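Tyrosine aminotransferase (Leishmania infantum, PDB 4IX8) probably catalyses the pyridoxal 5'-phosphate-dependent transfer of the amino group of L-tyrosine to 2-oxoglutarate. Local coordinates at residues T49-N54 with Y174-D179; L154-N159 with G304-G309; H360-S365 with E437-H442. One frame throughout, in Å; residues are numbered along the deposited sequence.

Interaction 1 of 3, residues T49-N54 with Y174-D179; sequences TLQPLN and YKSVCD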
loop_
_atom_site.group_PDB
_atom_site.type_symbol
_atom_site.label_atom_id
_atom_site.label_comp_id
_atom_site.label_asym_id
_atom_site.label_seq_id
_atom_site.Cartn_x
_atom_site.Cartn_y
_atom_site.Cartn_z
ATOM N N THR A 49 10.978 -9.182 7.770
ATOM C CA THR A 49 10.633 -7.901 7.170
ATOM C C THR A 49 11.010 -6.755 8.114
ATOM O O THR A 49 10.308 -6.556 9.088
ATOM C CB THR A 49 9.146 -7.822 6.874
ATOM O OG1 THR A 49 8.805 -8.813 5.892
ATOM C CG2 THR A 49 8.760 -6.417 6.394
ATOM N N LEU A 50 12.070 -5.998 7.777
ATOM C CA LEU A 50 12.660 -4.973 8.652
ATOM C C LEU A 50 13.022 -3.694 7.905
ATOM O O LEU A 50 13.563 -3.739 6.786
ATOM C CB LEU A 50 13.916 -5.490 9.323
ATOM C CG LEU A 50 13.737 -6.842 10.010
ATOM C CD1 LEU A 50 15.080 -7.355 10.456
ATOM C CD2 LEU A 50 12.765 -6.776 11.199
ATOM N N GLN A 51 12.725 -2.555 8.521
ATOM C CA GLN A 51 13.093 -1.271 7.953
ATOM C C GLN A 51 14.083 -0.588 8.909
ATOM O O GLN A 51 13.696 -0.133 9.974
ATOM C CB GLN A 51 11.841 -0.408 7.714
ATOM C CG GLN A 51 12.135 0.913 6.985
ATOM C CD GLN A 51 12.406 0.689 5.493
ATOM O OE1 GLN A 51 13.560 0.760 5.049
ATOM N NE2 GLN A 51 11.341 0.439 4.711
ATOM N N PRO A 52 15.369 -0.504 8.526
ATOM C CA PRO A 52 16.389 -0.083 9.502
ATOM C C PRO A 52 16.187 1.377 9.972
ATOM O O PRO A 52 16.483 1.688 11.138
ATOM C CB PRO A 52 17.718 -0.276 8.737
ATOM C CG PRO A 52 17.357 -0.154 7.254
ATOM C CD PRO A 52 15.835 -0.347 7.132
ATOM N N LEU A 53 15.737 2.238 9.053
ATOM C CA LEU A 53 15.384 3.643 9.322
ATOM C C LEU A 53 14.377 3.743 10.482
ATOM O O LEU A 53 14.657 4.374 11.503
ATOM C CB LEU A 53 14.842 4.305 8.039
ATOM C CG LEU A 53 14.758 5.839 7.923
ATOM C CD1 LEU A 53 14.494 6.318 6.464
ATOM C CD2 LEU A 53 13.732 6.428 8.887
ATOM N N ASN A 54 13.197 3.154 10.315
ATOM C CA ASN A 54 12.201 3.117 11.387
ATOM C C ASN A 54 12.784 2.563 12.700
ATOM O O ASN A 54 12.505 3.071 13.787
ATOM C CB ASN A 54 10.988 2.271 10.953
ATOM N N TYR A 174 14.537 -0.837 -1.302
ATOM C CA TYR A 174 14.896 -1.967 -2.173
ATOM C C TYR A 174 15.410 -3.120 -1.340
ATOM O O TYR A 174 14.970 -4.280 -1.486
ATOM C CB TYR A 174 15.920 -1.555 -3.237
ATOM C CG TYR A 174 15.259 -0.581 -4.161
ATOM C CD1 TYR A 174 14.504 -1.019 -5.239
ATOM C CD2 TYR A 174 15.286 0.794 -3.891
ATOM C CE1 TYR A 174 13.815 -0.107 -6.059
ATOM C CE2 TYR A 174 14.604 1.707 -4.703
ATOM C CZ TYR A 174 13.875 1.255 -5.773
ATOM O OH TYR A 174 13.201 2.145 -6.582
ATOM N N LYS A 175 16.255 -2.787 -0.384
ATOM C CA LYS A 175 16.823 -3.786 0.507
ATOM C C LYS A 175 15.744 -4.406 1.389
ATOM O O LYS A 175 15.741 -5.616 1.637
ATOM C CB LYS A 175 17.924 -3.134 1.345
ATOM C CG LYS A 175 18.382 -3.883 2.552
ATOM C CD LYS A 175 19.361 -4.917 2.251
ATOM C CE LYS A 175 20.016 -5.380 3.536
ATOM N NZ LYS A 175 20.371 -6.798 3.349
ATOM N N SER A 176 14.834 -3.572 1.871
ATOM C CA SER A 176 13.810 -4.040 2.781
ATOM C C SER A 176 12.883 -5.018 2.118
ATOM O O SER A 176 12.489 -5.965 2.749
ATOM C CB SER A 176 13.009 -2.865 3.352
ATOM O OG SER A 176 13.757 -2.264 4.388
ATOM N N VAL A 177 12.513 -4.751 0.867
ATOM C CA VAL A 177 11.604 -5.605 0.107
ATOM C C VAL A 177 12.293 -6.891 -0.274
ATOM O O VAL A 177 11.737 -7.967 -0.111
ATOM C CB VAL A 177 11.107 -4.883 -1.149
ATOM C CG1 VAL A 177 10.375 -5.806 -2.110
ATOM C CG2 VAL A 177 10.240 -3.738 -0.746
ATOM N N CYS A 178 13.535 -6.785 -0.746
ATOM C CA CYS A 178 14.304 -7.987 -1.070
ATOM C C CYS A 178 14.371 -8.946 0.115
ATOM O O CYS A 178 14.058 -10.133 -0.003
ATOM C CB CYS A 178 15.729 -7.623 -1.454
ATOM S SG CYS A 178 15.869 -6.987 -3.136
ATOM N N ASP A 179 14.805 -8.445 1.273
ATOM C CA ASP A 179 14.945 -9.317 2.435
ATOM C C ASP A 179 13.580 -9.867 2.848
ATOM O O ASP A 179 13.471 -10.976 3.349
ATOM C CB ASP A 179 15.571 -8.578 3.618
ATOM C CG ASP A 179 17.049 -8.227 3.406
ATOM O OD1 ASP A 179 17.714 -8.858 2.553
ATOM O OD2 ASP A 179 17.549 -7.292 4.091
HETATM O O HOH W 1 13.166 -6.527 5.112
#
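Ser-176 makes the direct polar contact with the 49-54 segment. Its OG donates a hydrogen bond to Leu-50 O at 2.8 Å. The C=O...donor angle is 141°, and the hydroxyl sits 18° out of the carbonyl plane. The torsion at chi1 (-79°) sets OG beside the serine's own backbone N and turns it to the incoming chain. A water adds a second polar link. It accepts from Leu-50 N at 2.9 Å and is also bonded to Ser-176 O. Leu-50 is thus tied to the same serine through both its carbonyl and its amide. Gln-51 OE1 comes within 3.1 Å of Ser-176 OG, but this side chain is poorly ordered.

Helix 173-181 joins the parallel neighbours 163-168 and 184-191 of the large sheet, as the helix of a beta-alpha-beta crossover. The N-terminal segment passes over it as an extended chain. Gln-51 then takes the N-cap position of helix 52-56.

Packing is slight. Pro-52 CD lies 3.9 Å from the hydroxyl oxygen of Ser-176, OG, and the proline also touches Ile-410. In the second subunit, Arg-312 packs on Leu-50 and Leu-313 on Thr-49.

One salt bridge runs along the helix. Lys-175 NZ meets Asp-179 OD2 at 3.0 Å, on the syn lone pair of that oxygen, one turn further on.

Interaction 2 of 3, residues L154-N159 with G304-G309; sequences LTALCN and GDWAVG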
loop_
_atom_site.group_PDB
_atom_site.type_symbol
_atom_site.label_atom_id
_atom_site.label_comp_id
_atom_site.label_asym_id
_atom_site.label_seq_id
_atom_site.Cartn_x
_atom_site.Cartn_y
_atom_site.Cartn_z
ATOM N N LEU A 154 9.592 -6.156 -8.086
ATOM C CA LEU A 154 10.487 -7.215 -7.659
ATOM C C LEU A 154 9.790 -8.553 -7.473
ATOM O O LEU A 154 10.336 -9.570 -7.852
ATOM C CB LEU A 154 11.158 -6.818 -6.365
ATOM C CG LEU A 154 12.504 -6.088 -6.454
ATOM C CD1 LEU A 154 12.615 -5.181 -7.624
ATOM C CD2 LEU A 154 12.685 -5.268 -5.179
ATOM N N THR A 155 8.605 -8.581 -6.865
ATOM C CA THR A 155 8.013 -9.868 -6.517
ATOM C C THR A 155 7.299 -10.496 -7.728
ATOM O O THR A 155 6.893 -11.636 -7.683
ATOM C CB THR A 155 7.034 -9.734 -5.320
ATOM O OG1 THR A 155 5.946 -8.887 -5.658
ATOM C CG2 THR A 155 7.735 -9.163 -4.151
ATOM N N ALA A 156 7.123 -9.733 -8.797
ATOM C CA ALA A 156 6.587 -10.263 -10.052
ATOM C C ALA A 156 7.744 -10.798 -10.897
ATOM O O ALA A 156 7.529 -11.570 -11.815
ATOM C CB ALA A 156 5.795 -9.172 -10.817
ATOM N N LEU A 157 8.978 -10.444 -10.548
ATOM C CA LEU A 157 10.145 -10.797 -11.358
ATOM C C LEU A 157 10.950 -11.954 -10.738
ATOM O O LEU A 157 11.450 -12.856 -11.436
ATOM C CB LEU A 157 11.034 -9.542 -11.538
ATOM C CG LEU A 157 12.246 -9.683 -12.443
ATOM C CD1 LEU A 157 11.839 -9.844 -13.917
ATOM C CD2 LEU A 157 13.110 -8.490 -12.259
ATOM N N CYS A 158 11.128 -11.885 -9.423
ATOM C CA CYS A 158 12.064 -12.753 -8.710
ATOM C C CYS A 158 11.338 -13.792 -7.869
ATOM O O CYS A 158 10.220 -13.595 -7.376
ATOM C CB CYS A 158 12.971 -11.952 -7.772
ATOM S SG CYS A 158 13.819 -10.605 -8.566
ATOM N N ASN A 159 12.007 -14.910 -7.736
ATOM C CA ASN A 159 11.661 -15.906 -6.757
ATOM C C ASN A 159 12.689 -15.843 -5.629
ATOM O O ASN A 159 13.807 -15.336 -5.808
ATOM C CB ASN A 159 11.687 -17.298 -7.385
ATOM C CG ASN A 159 10.675 -17.468 -8.533
ATOM O OD1 ASN A 159 9.484 -17.210 -8.382
ATOM N ND2 ASN A 159 11.151 -17.975 -9.664
ATOM N N GLY A 304 6.915 -9.190 -21.576
ATOM C CA GLY A 304 5.463 -9.204 -21.459
ATOM C C GLY A 304 4.998 -9.978 -20.242
ATOM O O GLY A 304 4.031 -9.595 -19.598
ATOM N N ASP A 305 5.654 -11.089 -19.936
ATOM C CA ASP A 305 5.266 -11.854 -18.774
ATOM C C ASP A 305 5.516 -11.068 -17.487
ATOM O O ASP A 305 4.759 -11.195 -16.535
ATOM C CB ASP A 305 6.034 -13.163 -18.705
ATOM C CG ASP A 305 5.774 -14.055 -19.874
ATOM O OD1 ASP A 305 4.633 -13.989 -20.404
ATOM O OD2 ASP A 305 6.724 -14.812 -20.268
ATOM N N TRP A 306 6.558 -10.237 -17.445
ATOM C CA TRP A 306 6.819 -9.429 -16.254
ATOM C C TRP A 306 5.632 -8.491 -16.049
ATOM O O TRP A 306 5.030 -8.401 -14.969
ATOM C CB TRP A 306 8.120 -8.647 -16.424
ATOM C CG TRP A 306 8.615 -7.891 -15.197
ATOM C CD1 TRP A 306 8.210 -8.039 -13.901
ATOM C CD2 TRP A 306 9.621 -6.877 -15.184
ATOM N NE1 TRP A 306 8.911 -7.182 -13.082
ATOM C CE2 TRP A 306 9.784 -6.460 -13.850
ATOM C CE3 TRP A 306 10.411 -6.287 -16.172
ATOM C CZ2 TRP A 306 10.684 -5.490 -13.494
ATOM C CZ3 TRP A 306 11.309 -5.316 -15.805
ATOM C CH2 TRP A 306 11.447 -4.939 -14.487
ATOM N N ALA A 307 5.212 -7.868 -17.131
ATOM C CA ALA A 307 4.109 -6.938 -17.083
ATOM C C ALA A 307 2.819 -7.608 -16.624
ATOM O O ALA A 307 2.115 -7.140 -15.724
ATOM C CB ALA A 307 3.915 -6.339 -18.457
ATOM N N VAL A 308 2.495 -8.721 -17.254
ATOM C CA VAL A 308 1.307 -9.489 -16.859
ATOM C C VAL A 308 1.398 -9.868 -15.372
ATOM O O VAL A 308 0.417 -9.729 -14.645
ATOM C CB VAL A 308 1.142 -10.762 -17.762
ATOM C CG1 VAL A 308 0.149 -11.793 -17.158
ATOM C CG2 VAL A 308 0.695 -10.331 -19.177
ATOM N N GLY A 309 2.588 -10.273 -14.909
ATOM C CA GLY A 309 2.777 -10.623 -13.510
ATOM C C GLY A 309 2.460 -9.466 -12.557
ATOM O O GLY A 309 1.715 -9.626 -11.581
#
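The backbones come closest where Ala-156 faces Gly-309, with their CA atoms 5.2 Å apart, and Leu-157 lies opposite Trp-306 at a CA separation of 6.1 Å. Small residues permit this approach. Ala-156 CB points at the other helix and ends 3.8 Å from Gly-309 C, where the glycine has no side chain to intervene. The same methyl lies near the plane of the Trp-306 ring, at its edge, 4.1 Å from CD1.

Leu-157 covers a face of the indole. Its CD1 makes a CH-pi contact with the five-membered ring, 3.8 Å from the centroid and only 4° off the ring normal. CD2 reaches further along, to 4.1 Å from Trp-306 CZ2. Leu-157 CB is closer still to the pyrrole side, 3.5 Å from Trp-306 NE1. Both side chains swing CG away from the backbone N (chi1 -175° for Leu-157, -173° for Trp-306), which carries the isobutyl group over the indole. The ring is also fixed by a polar bond: its NE1 donates to Ala-153 O, one turn before Leu-157. The buried N-H is therefore satisfied by the helix that supplies the packing.

Ile-40 of the second subunit packs on Leu-157, and Ser-43 OG of that subunit is hydrogen-bonded to Thr-155 O.

Leu-154 and Trp-306 both touch Ile-247 of strand 246-249. The contact is helix-to-helix packing beside the large mixed sheet of the aminotransferase fold, joining helix 145-157 to helix 304-313.

Interaction 3 of 3, residues H360-S365 with E437-H442; sequences HDIGIS and EFCERH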
loop_
_atom_site.group_PDB
_atom_site.type_symbol
_atom_site.label_atom_id
_atom_site.label_comp_id
_atom_site.label_asym_id
_atom_site.label_seq_id
_atom_site.Cartn_x
_atom_site.Cartn_y
_atom_site.Cartn_z
ATOM N N HIS A 360 35.570 25.023 6.867
ATOM C CA HIS A 360 36.322 24.720 8.093
ATOM C C HIS A 360 37.030 23.381 7.943
ATOM O O HIS A 360 36.528 22.477 7.262
ATOM C CB HIS A 360 35.397 24.640 9.308
ATOM C CG HIS A 360 34.690 25.916 9.631
ATOM N ND1 HIS A 360 33.497 26.287 9.033
ATOM C CD2 HIS A 360 34.983 26.893 10.519
ATOM C CE1 HIS A 360 33.111 27.452 9.519
ATOM N NE2 HIS A 360 33.992 27.838 10.424
ATOM N N ASP A 361 38.154 23.225 8.623
ATOM C CA ASP A 361 38.910 21.988 8.519
ATOM C C ASP A 361 38.435 20.970 9.559
ATOM O O ASP A 361 39.130 20.700 10.536
ATOM C CB ASP A 361 40.398 22.305 8.673
ATOM C CG ASP A 361 41.273 21.112 8.432
ATOM O OD1 ASP A 361 41.039 20.376 7.464
ATOM O OD2 ASP A 361 42.216 20.911 9.213
ATOM N N ILE A 362 37.249 20.409 9.344
ATOM C CA ILE A 362 36.573 19.619 10.380
ATOM C C ILE A 362 36.290 18.188 9.957
ATOM O O ILE A 362 35.596 17.456 10.668
ATOM C CB ILE A 362 35.233 20.274 10.802
ATOM C CG1 ILE A 362 34.474 20.734 9.572
ATOM C CG2 ILE A 362 35.488 21.479 11.709
ATOM C CD1 ILE A 362 33.011 20.976 9.788
ATOM N N GLY A 363 36.800 17.789 8.793
ATOM C CA GLY A 363 36.790 16.389 8.403
ATOM C C GLY A 363 35.537 15.952 7.677
ATOM O O GLY A 363 35.237 14.751 7.618
ATOM N N ILE A 364 34.818 16.928 7.116
ATOM C CA ILE A 364 33.594 16.699 6.344
ATOM C C ILE A 364 33.799 17.106 4.889
ATOM O O ILE A 364 34.124 18.249 4.595
ATOM C CB ILE A 364 32.389 17.465 6.928
ATOM C CG1 ILE A 364 31.983 16.834 8.248
ATOM C CG2 ILE A 364 31.171 17.423 5.975
ATOM C CD1 ILE A 364 31.026 17.643 9.036
ATOM N N SER A 365 33.669 16.139 3.993
ATOM C CA SER A 365 33.698 16.387 2.562
ATOM C C SER A 365 32.306 16.098 1.976
ATOM O O SER A 365 31.530 15.346 2.559
ATOM C CB SER A 365 34.764 15.494 1.922
ATOM O OG SER A 365 34.765 15.636 0.529
ATOM N N GLU A 437 30.849 23.435 15.565
ATOM C CA GLU A 437 31.276 23.461 16.944
ATOM C C GLU A 437 31.516 22.039 17.433
ATOM O O GLU A 437 32.474 21.765 18.136
ATOM C CB GLU A 437 30.223 24.174 17.771
ATOM C CG GLU A 437 30.390 24.098 19.250
ATOM C CD GLU A 437 29.095 24.467 19.915
ATOM O OE1 GLU A 437 28.583 25.560 19.581
ATOM O OE2 GLU A 437 28.564 23.650 20.706
ATOM N N PHE A 438 30.651 21.124 17.031
ATOM C CA PHE A 438 30.743 19.754 17.502
ATOM C C PHE A 438 32.025 19.072 17.011
ATOM O O PHE A 438 32.708 18.366 17.760
ATOM C CB PHE A 438 29.528 18.981 17.029
ATOM C CG PHE A 438 29.630 17.508 17.236
ATOM C CD1 PHE A 438 29.360 16.956 18.463
ATOM C CD2 PHE A 438 29.972 16.688 16.211
ATOM C CE1 PHE A 438 29.435 15.614 18.659
ATOM C CE2 PHE A 438 30.044 15.333 16.407
ATOM C CZ PHE A 438 29.782 14.804 17.638
ATOM N N CYS A 439 32.359 19.308 15.752
ATOM C CA CYS A 439 33.549 18.713 15.172
ATOM C C CYS A 439 34.837 19.225 15.848
ATOM O O CYS A 439 35.712 18.429 16.204
ATOM C CB CYS A 439 33.589 18.994 13.675
ATOM S SG CYS A 439 32.476 17.991 12.751
ATOM N N GLU A 440 34.942 20.542 16.022
ATOM C CA GLU A 440 36.152 21.141 16.603
ATOM C C GLU A 440 36.418 20.566 17.979
ATOM O O GLU A 440 37.555 20.268 18.343
ATOM C CB GLU A 440 36.033 22.664 16.700
ATOM C CG GLU A 440 35.833 23.368 15.365
ATOM C CD GLU A 440 37.117 23.545 14.560
ATOM O OE1 GLU A 440 38.163 22.954 14.924
ATOM O OE2 GLU A 440 37.062 24.290 13.552
ATOM N N ARG A 441 35.347 20.381 18.725
ATOM C CA ARG A 441 35.431 19.844 20.058
ATOM C C ARG A 441 35.961 18.405 20.104
ATOM O O ARG A 441 36.724 18.065 21.009
ATOM C CB ARG A 441 34.053 19.925 20.697
ATOM C CG ARG A 441 33.967 19.306 22.060
ATOM C CD ARG A 441 32.677 19.706 22.757
ATOM N NE ARG A 441 31.501 19.195 22.044
ATOM C CZ ARG A 441 30.588 19.950 21.429
ATOM N NH1 ARG A 441 30.672 21.279 21.420
ATOM N NH2 ARG A 441 29.573 19.365 20.819
ATOM N N HIS A 442 35.580 17.569 19.134
ATOM C CA HIS A 442 35.991 16.163 19.139
ATOM C C HIS A 442 37.283 15.863 18.343
ATOM O O HIS A 442 37.797 14.747 18.386
ATOM C CB HIS A 442 34.853 15.297 18.604
ATOM C CG HIS A 442 33.714 15.138 19.565
ATOM N ND1 HIS A 442 33.641 14.094 20.466
ATOM C CD2 HIS A 442 32.588 15.869 19.755
ATOM C CE1 HIS A 442 32.531 14.195 21.170
ATOM N NE2 HIS A 442 31.873 15.268 20.761
#
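The carboxylate of Glu-440 turns one face to Ile-362, whose CG2 methyl lies 3.9 Å from its CD and 3.7 Å from OE2. The glutamate chain bends at chi2 (-80°), which brings the carboxylate over this methyl. The two side chains cross at about a right angle. The other flat groups belong to the helix side. His-442 CD2 stands over one face of the Phe-438 ring, toward its rim. The Arg-441 guanidinium has the Glu-437 carboxylate at its edge, in plane. There NH1 donates to Glu-437 OE2 at 3.3 Å, on the anti lone pair. NH2 of the same arginine makes salt bridges with Glu-400 and Glu-401, which ties the helix to helix 390-401. His-442 bonds through both ring nitrogens, to Asp-386 and to Glu-400.

Helix 425-442 here packs beside the smaller mixed sheet of the chain, at one of its two edge strands, 364-365. Sheet and helix probably belong to the small domain of the aminotransferase fold. The loop before that strand makes an inverse gamma turn centred on Asp-361, with a weak bond from Ile-362 N to His-360 O. Gly-363 follows with a positive phi of 88° and passes the chain into the strand.

The middle of the contact is apolar. Ile-362 CB sits 3.5 Å from Cys-439 CB. A chi1 of 44° at Ile-362 puts CG1 between the backbone N and the carbonyl carbon and leaves CG2 to touch both Cys-439 and Glu-440. Cys-439 SG lies 4.0 Å from Ile-364 CD1. Lys-443 NZ bonds to Asp-361 O and makes a long, weak ion pair with Glu-440 OE1.

Interactions 1 and 2 are neighbours: their centres are 20 Å apart, and Val-177 CG1 meets Leu-154 CD2 at 3.9 Å. Their segments alternate along the chain, and both touch the second subunit. Interaction 3 stands apart on the smaller sheet. Its centre is 32 Å from that of interaction 1 and 48 Å from that of interaction 2, on the opposite side of the chain's centre from interaction 2. Its segments touch no other protein chain of the assembly. Lys-282, the predicted pyridoxal phosphate site, lies in none of them. Tyr-174 of interaction 1 is hydrogen-bonded to Asp-249, probably the aspartate that faces the cofactor ring nitrogen in this family.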